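Local structure of AlkZ (Streptomyces sahachiroi, 5UUJ) at residues A[119-124]-A[170-175]; A[325-330]-A[341-346]. The protein belongs to the AlkZ-like DNA glycosylase family, a group of proteins placed in the helix-turn-helix clan. All coordinates share one frame; numbering follows the deposited sequence.

Contact 1: residues A[119-124]-A[170-175]; sequences QVDELT and AWRGVL
Arg172 reaches from the end of helix 162-172 to Asp121 and Thr124, which sit one turn apart on helix 117-130. Arginine suits the place because its chain, extended from CG to NE, carries a two-nitrogen end across to the other helix. NH1 and NH2 of Arg172 approach end-on and both close on one oxygen, with Arg172 NH1 2.8 Å from Asp121 OD1 and Arg172 NH2 2.9 Å from the same OD1, giving a salt bridge. NH2 comes from the syn side of the carboxylate and NH1 from the anti side, and the two flat groups are turned 34° against each other. Arg172 NH1 also donates to Thr124 OG1 at 3.1 Å, with this oxygen almost in the guanidinium plane. Threonine suits its position because its hydroxyl does two jobs: with OG1 beside its own backbone N (chi1 -63°), Thr124 OG1 gives its proton to Val120 O at 2.9 Å while accepting from arginine.

On the inner side the contact is apolar and tightly packed. Buried Val120 rests on Pro168 and brings CG1 to 3.8 Å from Arg172 NH1; Thr124 CG2 meets Val174 CG1 at 3.7 Å, and Leu169 lies against both residues. Gly173, at positive phi, ends the arginine's helix in a Schellman motif and turns the chain toward Val174. The Asp121-Arg172 pair forms the solvent side, where charged groups suit partly exposed positions. Two N-H groups on one carboxylate oxygen and one on a hydroxyl fix the guanidinium's position, and the arginine probably stabilises the charged form of Asp121.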
loop_
_atom_site.group_PDB
_atom_site.type_symbol
_atom_site.label_atom_id
_atom_site.label_comp_id
_atom_site.label_asym_id
_atom_site.label_seq_id
_atom_site.Cartn_x
_atom_site.Cartn_y
_atom_site.Cartn_z
ATOM N N GLN A 119 -1.222 -8.902 27.660
ATOM C CA GLN A 119 -1.218 -10.150 26.911
ATOM C C GLN A 119 -0.665 -9.984 25.497
ATOM O O GLN A 119 -0.091 -10.918 24.944
ATOM C CB GLN A 119 -2.629 -10.728 26.855
ATOM C CG GLN A 119 -3.048 -11.409 28.141
ATOM C CD GLN A 119 -4.522 -11.745 28.163
ATOM O OE1 GLN A 119 -5.341 -11.037 27.580
ATOM N NE2 GLN A 119 -4.868 -12.835 28.837
ATOM N N VAL A 120 -0.843 -8.806 24.907
ATOM C CA VAL A 120 -0.271 -8.536 23.591
ATOM C C VAL A 120 1.254 -8.582 23.689
ATOM O O VAL A 120 1.919 -9.146 22.822
ATOM C CB VAL A 120 -0.735 -7.170 23.027
ATOM C CG1 VAL A 120 0.075 -6.774 21.796
ATOM C CG2 VAL A 120 -2.212 -7.219 22.675
ATOM N N ASP A 121 1.801 -8.006 24.757
ATOM C CA ASP A 121 3.244 -8.030 24.978
ATOM C C ASP A 121 3.743 -9.461 25.139
ATOM O O ASP A 121 4.764 -9.836 24.563
ATOM C CB ASP A 121 3.623 -7.211 26.216
ATOM C CG ASP A 121 3.440 -5.718 26.015
ATOM O OD1 ASP A 121 3.237 -5.279 24.861
ATOM O OD2 ASP A 121 3.511 -4.979 27.021
ATOM N N GLU A 122 3.023 -10.254 25.927
ATOM C CA GLU A 122 3.391 -11.647 26.147
ATOM C C GLU A 122 3.386 -12.414 24.831
ATOM O O GLU A 122 4.299 -13.195 24.552
ATOM C CB GLU A 122 2.440 -12.306 27.143
ATOM C CG GLU A 122 2.548 -11.763 28.556
ATOM C CD GLU A 122 1.446 -12.279 29.463
ATOM O OE1 GLU A 122 0.617 -13.088 29.000
ATOM O OE2 GLU A 122 1.407 -11.874 30.642
ATOM N N LEU A 123 2.358 -12.180 24.021
ATOM C CA LEU A 123 2.241 -12.833 22.723
ATOM C C LEU A 123 3.368 -12.424 21.790
ATOM O O LEU A 123 3.884 -13.249 21.038
ATOM C CB LEU A 123 0.899 -12.503 22.079
ATOM C CG LEU A 123 -0.309 -13.180 22.715
ATOM C CD1 LEU A 123 -1.576 -12.484 22.258
ATOM C CD2 LEU A 123 -0.342 -14.664 22.367
ATOM N N THR A 124 3.736 -11.147 21.834
ATOM C CA THR A 124 4.821 -10.632 21.010
ATOM C C THR A 124 6.097 -11.423 21.284
ATOM O O THR A 124 6.756 -11.900 20.360
ATOM C CB THR A 124 5.068 -9.132 21.277
ATOM O OG1 THR A 124 3.903 -8.382 20.912
ATOM C CG2 THR A 124 6.261 -8.619 20.478
ATOM N N ALA A 170 2.738 -7.965 13.898
ATOM C CA ALA A 170 3.304 -7.622 12.600
ATOM C C ALA A 170 4.016 -6.280 12.701
ATOM O O ALA A 170 5.148 -6.135 12.253
ATOM C CB ALA A 170 2.222 -7.579 11.531
ATOM N N TRP A 171 3.349 -5.310 13.319
ATOM C CA TRP A 171 3.895 -3.966 13.462
ATOM C C TRP A 171 5.162 -3.947 14.310
ATOM O O TRP A 171 6.031 -3.101 14.106
ATOM C CB TRP A 171 2.851 -3.034 14.076
ATOM C CG TRP A 171 1.673 -2.776 13.190
ATOM C CD1 TRP A 171 1.573 -3.040 11.853
ATOM C CD2 TRP A 171 0.422 -2.204 13.579
ATOM N NE1 TRP A 171 0.339 -2.662 11.387
ATOM C CE2 TRP A 171 -0.388 -2.146 12.428
ATOM C CE3 TRP A 171 -0.090 -1.729 14.789
ATOM C CZ2 TRP A 171 -1.684 -1.636 12.454
ATOM C CZ3 TRP A 171 -1.377 -1.222 14.811
ATOM C CH2 TRP A 171 -2.158 -1.180 13.653
ATOM N N ARG A 172 5.266 -4.873 15.258
ATOM C CA ARG A 172 6.452 -4.960 16.107
ATOM C C ARG A 172 7.554 -5.782 15.437
ATOM O O ARG A 172 8.674 -5.850 15.937
ATOM C CB ARG A 172 6.094 -5.551 17.471
ATOM C CG ARG A 172 5.652 -4.493 18.468
ATOM C CD ARG A 172 4.842 -5.075 19.609
ATOM N NE ARG A 172 4.604 -4.082 20.651
ATOM C CZ ARG A 172 4.077 -4.352 21.840
ATOM N NH1 ARG A 172 3.720 -5.592 22.156
ATOM N NH2 ARG A 172 3.907 -3.377 22.719
ATOM N N GLY A 173 7.227 -6.397 14.304
ATOM C CA GLY A 173 8.209 -7.100 13.498
ATOM C C GLY A 173 8.549 -8.503 13.960
ATOM O O GLY A 173 9.639 -8.992 13.669
ATOM N N VAL A 174 7.629 -9.159 14.665
ATOM C CA VAL A 174 7.871 -10.518 15.147
ATOM C C VAL A 174 7.148 -11.563 14.302
ATOM O O VAL A 174 7.269 -12.758 14.562
ATOM C CB VAL A 174 7.451 -10.689 16.629
ATOM C CG1 VAL A 174 8.246 -9.746 17.517
ATOM C CG2 VAL A 174 5.954 -10.469 16.817
ATOM N N LEU A 175 6.399 -11.127 13.293
ATOM C CA LEU A 175 5.796 -12.075 12.363
ATOM C C LEU A 175 5.545 -11.466 10.994
ATOM O O LEU A 175 5.346 -10.260 10.848
ATOM C CB LEU A 175 4.483 -12.651 12.930
ATOM C CG LEU A 175 3.176 -11.853 13.034
ATOM C CD1 LEU A 175 2.459 -11.678 11.709
ATOM C CD2 LEU A 175 2.246 -12.570 13.996
#

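Contact 2: residues A[325-330]-A[341-346]; sequences GRVVGV and TPFPDT
This is an antiparallel beta pairing at the open end of the hairpin made by strands 326-334 and 337-342, where the second strand leaves the sheet through a turn. Val330 and Thr341 form a hydrogen-bonded pair: Thr341 N reaches Val330 O at 2.8 Å and Val330 N reaches Thr341 O at 3.1 Å, while their branched side chains lie side by side on one face. The next pair, Gly329 with Pro342, is non-hydrogen-bonded, a position that suits a proline because no amide hydrogen is asked of it. Here the strands close to 3.9 Å between Gly329 CA and Pro342 CA. A CB on Gly329 would overlap Pro342 CA and Thr341 O, which suits glycine.

The same glycine also packs against an aromatic ring. Gly329 CA sits over the face of the Phe343 ring, 3.7 Å from its centroid and 14° off the ring normal, a CH-pi contact. The Val328-Gly329 peptide covers the same face nearer the rim, and Val327 CG1 touches Phe343 CZ at 4.0 Å. Helix 307-310 and a stacked His306 help to enclose this aromatic side chain.

Val328 O is gripped twice. Phe343 N donates an almost straight bond (172°), and Thr346 OG1 adds a bond of 2.7 Å to Val328 O, against 3.1 Å from Phe343 N to Val328 O. A chi1 of -70° sets Thr346 OG1 beside its backbone N and CG2 anti to that N, where Thr346 CG2 meets Val328 CB at 3.6 Å. Pro344, its phi fixed by the ring, fits the second position of the turn. The whole is an antiparallel hairpin within a mixed sheet, its second strand running into a type I beta turn, Phe343 to Thr346, closed by the bond from Thr346 N to Phe343 O.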
loop_
_atom_site.group_PDB
_atom_site.type_symbol
_atom_site.label_atom_id
_atom_site.label_comp_id
_atom_site.label_asym_id
_atom_site.label_seq_id
_atom_site.Cartn_x
_atom_site.Cartn_y
_atom_site.Cartn_z
ATOM N N GLY A 325 -4.736 12.353 -15.393
ATOM C CA GLY A 325 -4.428 12.240 -13.977
ATOM C C GLY A 325 -5.633 12.051 -13.066
ATOM O O GLY A 325 -5.472 11.725 -11.891
ATOM N N ARG A 326 -6.833 12.260 -13.601
ATOM C CA ARG A 326 -8.064 12.158 -12.818
ATOM C C ARG A 326 -8.828 10.875 -13.131
ATOM O O ARG A 326 -8.835 10.415 -14.270
ATOM C CB ARG A 326 -8.969 13.365 -13.084
ATOM C CG ARG A 326 -8.399 14.688 -12.615
ATOM C CD ARG A 326 -9.361 15.841 -12.869
ATOM N NE ARG A 326 -10.597 15.719 -12.094
ATOM C CZ ARG A 326 -11.754 15.253 -12.565
ATOM N NH1 ARG A 326 -11.873 14.860 -13.829
ATOM N NH2 ARG A 326 -12.807 15.188 -11.762
ATOM N N VAL A 327 -9.483 10.312 -12.119
ATOM C CA VAL A 327 -10.334 9.140 -12.312
ATOM C C VAL A 327 -11.616 9.562 -13.024
ATOM O O VAL A 327 -12.336 10.434 -12.542
ATOM C CB VAL A 327 -10.674 8.454 -10.970
ATOM C CG1 VAL A 327 -11.638 7.280 -11.176
ATOM C CG2 VAL A 327 -9.406 7.980 -10.286
ATOM N N VAL A 328 -11.887 8.951 -14.176
ATOM C CA VAL A 328 -13.040 9.321 -14.996
ATOM C C VAL A 328 -13.948 8.130 -15.296
ATOM O O VAL A 328 -14.880 8.235 -16.100
ATOM C CB VAL A 328 -12.597 9.950 -16.335
ATOM C CG1 VAL A 328 -11.931 11.296 -16.099
ATOM C CG2 VAL A 328 -11.664 9.014 -17.088
ATOM N N GLY A 329 -13.675 7.001 -14.650
ATOM C CA GLY A 329 -14.482 5.810 -14.831
ATOM C C GLY A 329 -13.859 4.582 -14.193
ATOM O O GLY A 329 -12.798 4.663 -13.573
ATOM N N VAL A 330 -14.533 3.445 -14.343
ATOM C CA VAL A 330 -14.028 2.162 -13.863
ATOM C C VAL A 330 -14.027 1.148 -14.999
ATOM O O VAL A 330 -14.610 1.388 -16.057
ATOM C CB VAL A 330 -14.874 1.606 -12.700
ATOM C CG1 VAL A 330 -14.828 2.545 -11.500
ATOM C CG2 VAL A 330 -16.317 1.364 -13.151
ATOM N N THR A 341 -16.549 1.415 -18.128
ATOM C CA THR A 341 -17.751 2.156 -17.759
ATOM C C THR A 341 -17.372 3.561 -17.291
ATOM O O THR A 341 -17.086 3.766 -16.111
ATOM C CB THR A 341 -18.540 1.444 -16.643
ATOM O OG1 THR A 341 -18.767 0.076 -17.003
ATOM C CG2 THR A 341 -19.880 2.133 -16.405
ATOM N N PRO A 342 -17.348 4.535 -18.215
ATOM C CA PRO A 342 -17.058 5.908 -17.789
ATOM C C PRO A 342 -18.185 6.495 -16.954
ATOM O O PRO A 342 -19.320 6.029 -17.041
ATOM C CB PRO A 342 -16.910 6.665 -19.112
ATOM C CG PRO A 342 -17.711 5.882 -20.083
ATOM C CD PRO A 342 -17.558 4.449 -19.670
ATOM N N PHE A 343 -17.870 7.503 -16.151
ATOM C CA PHE A 343 -18.890 8.234 -15.418
ATOM C C PHE A 343 -19.765 9.002 -16.408
ATOM O O PHE A 343 -19.340 9.265 -17.533
ATOM C CB PHE A 343 -18.251 9.191 -14.408
ATOM C CG PHE A 343 -17.334 8.517 -13.427
ATOM C CD1 PHE A 343 -17.584 7.223 -12.992
ATOM C CD2 PHE A 343 -16.219 9.177 -12.939
ATOM C CE1 PHE A 343 -16.739 6.603 -12.088
ATOM C CE2 PHE A 343 -15.370 8.562 -12.034
ATOM C CZ PHE A 343 -15.630 7.274 -11.608
ATOM N N PRO A 344 -20.991 9.360 -15.993
ATOM C CA PRO A 344 -21.933 10.069 -16.871
ATOM C C PRO A 344 -21.366 11.334 -17.515
ATOM O O PRO A 344 -21.585 11.551 -18.707
ATOM C CB PRO A 344 -23.085 10.420 -15.924
ATOM C CG PRO A 344 -23.056 9.356 -14.895
ATOM C CD PRO A 344 -21.605 9.025 -14.695
ATOM N N ASP A 345 -20.650 12.147 -16.746
ATOM C CA ASP A 345 -20.173 13.442 -17.232
ATOM C C ASP A 345 -18.743 13.381 -17.763
ATOM O O ASP A 345 -18.078 14.408 -17.890
ATOM C CB ASP A 345 -20.263 14.486 -16.117
ATOM C CG ASP A 345 -19.307 14.201 -14.973
ATOM O OD1 ASP A 345 -18.929 13.024 -14.789
ATOM O OD2 ASP A 345 -18.938 15.155 -14.255
ATOM N N THR A 346 -18.273 12.178 -18.075
ATOM C CA THR A 346 -16.906 11.991 -18.552
ATOM C C THR A 346 -16.818 12.239 -20.055
ATOM O O THR A 346 -17.727 11.891 -20.810
ATOM C CB THR A 346 -16.392 10.571 -18.218
ATOM O OG1 THR A 346 -16.182 10.462 -16.806
ATOM C CG2 THR A 346 -15.082 10.268 -18.927
#

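Overall arrangement
From the N terminus, contact 1 comes first: it brings helix 117-130 together with the end of helix 162-172 and closes a loop of 45 residues that is mostly helical. The chain then runs on through further helices and short strands before contact 2 opens in strand 326-334. That contact closes ten intervening residues, the rest of the two hairpin strands and the turn joining them, before the chain continues to helix 351-365 and strand 372-374. The two loops neither nest nor cross. Their centres are 43 Å apart, on opposite sides of the chain's centre, so one ties helices together and the other ties sheet strands at distant ends of the single chain.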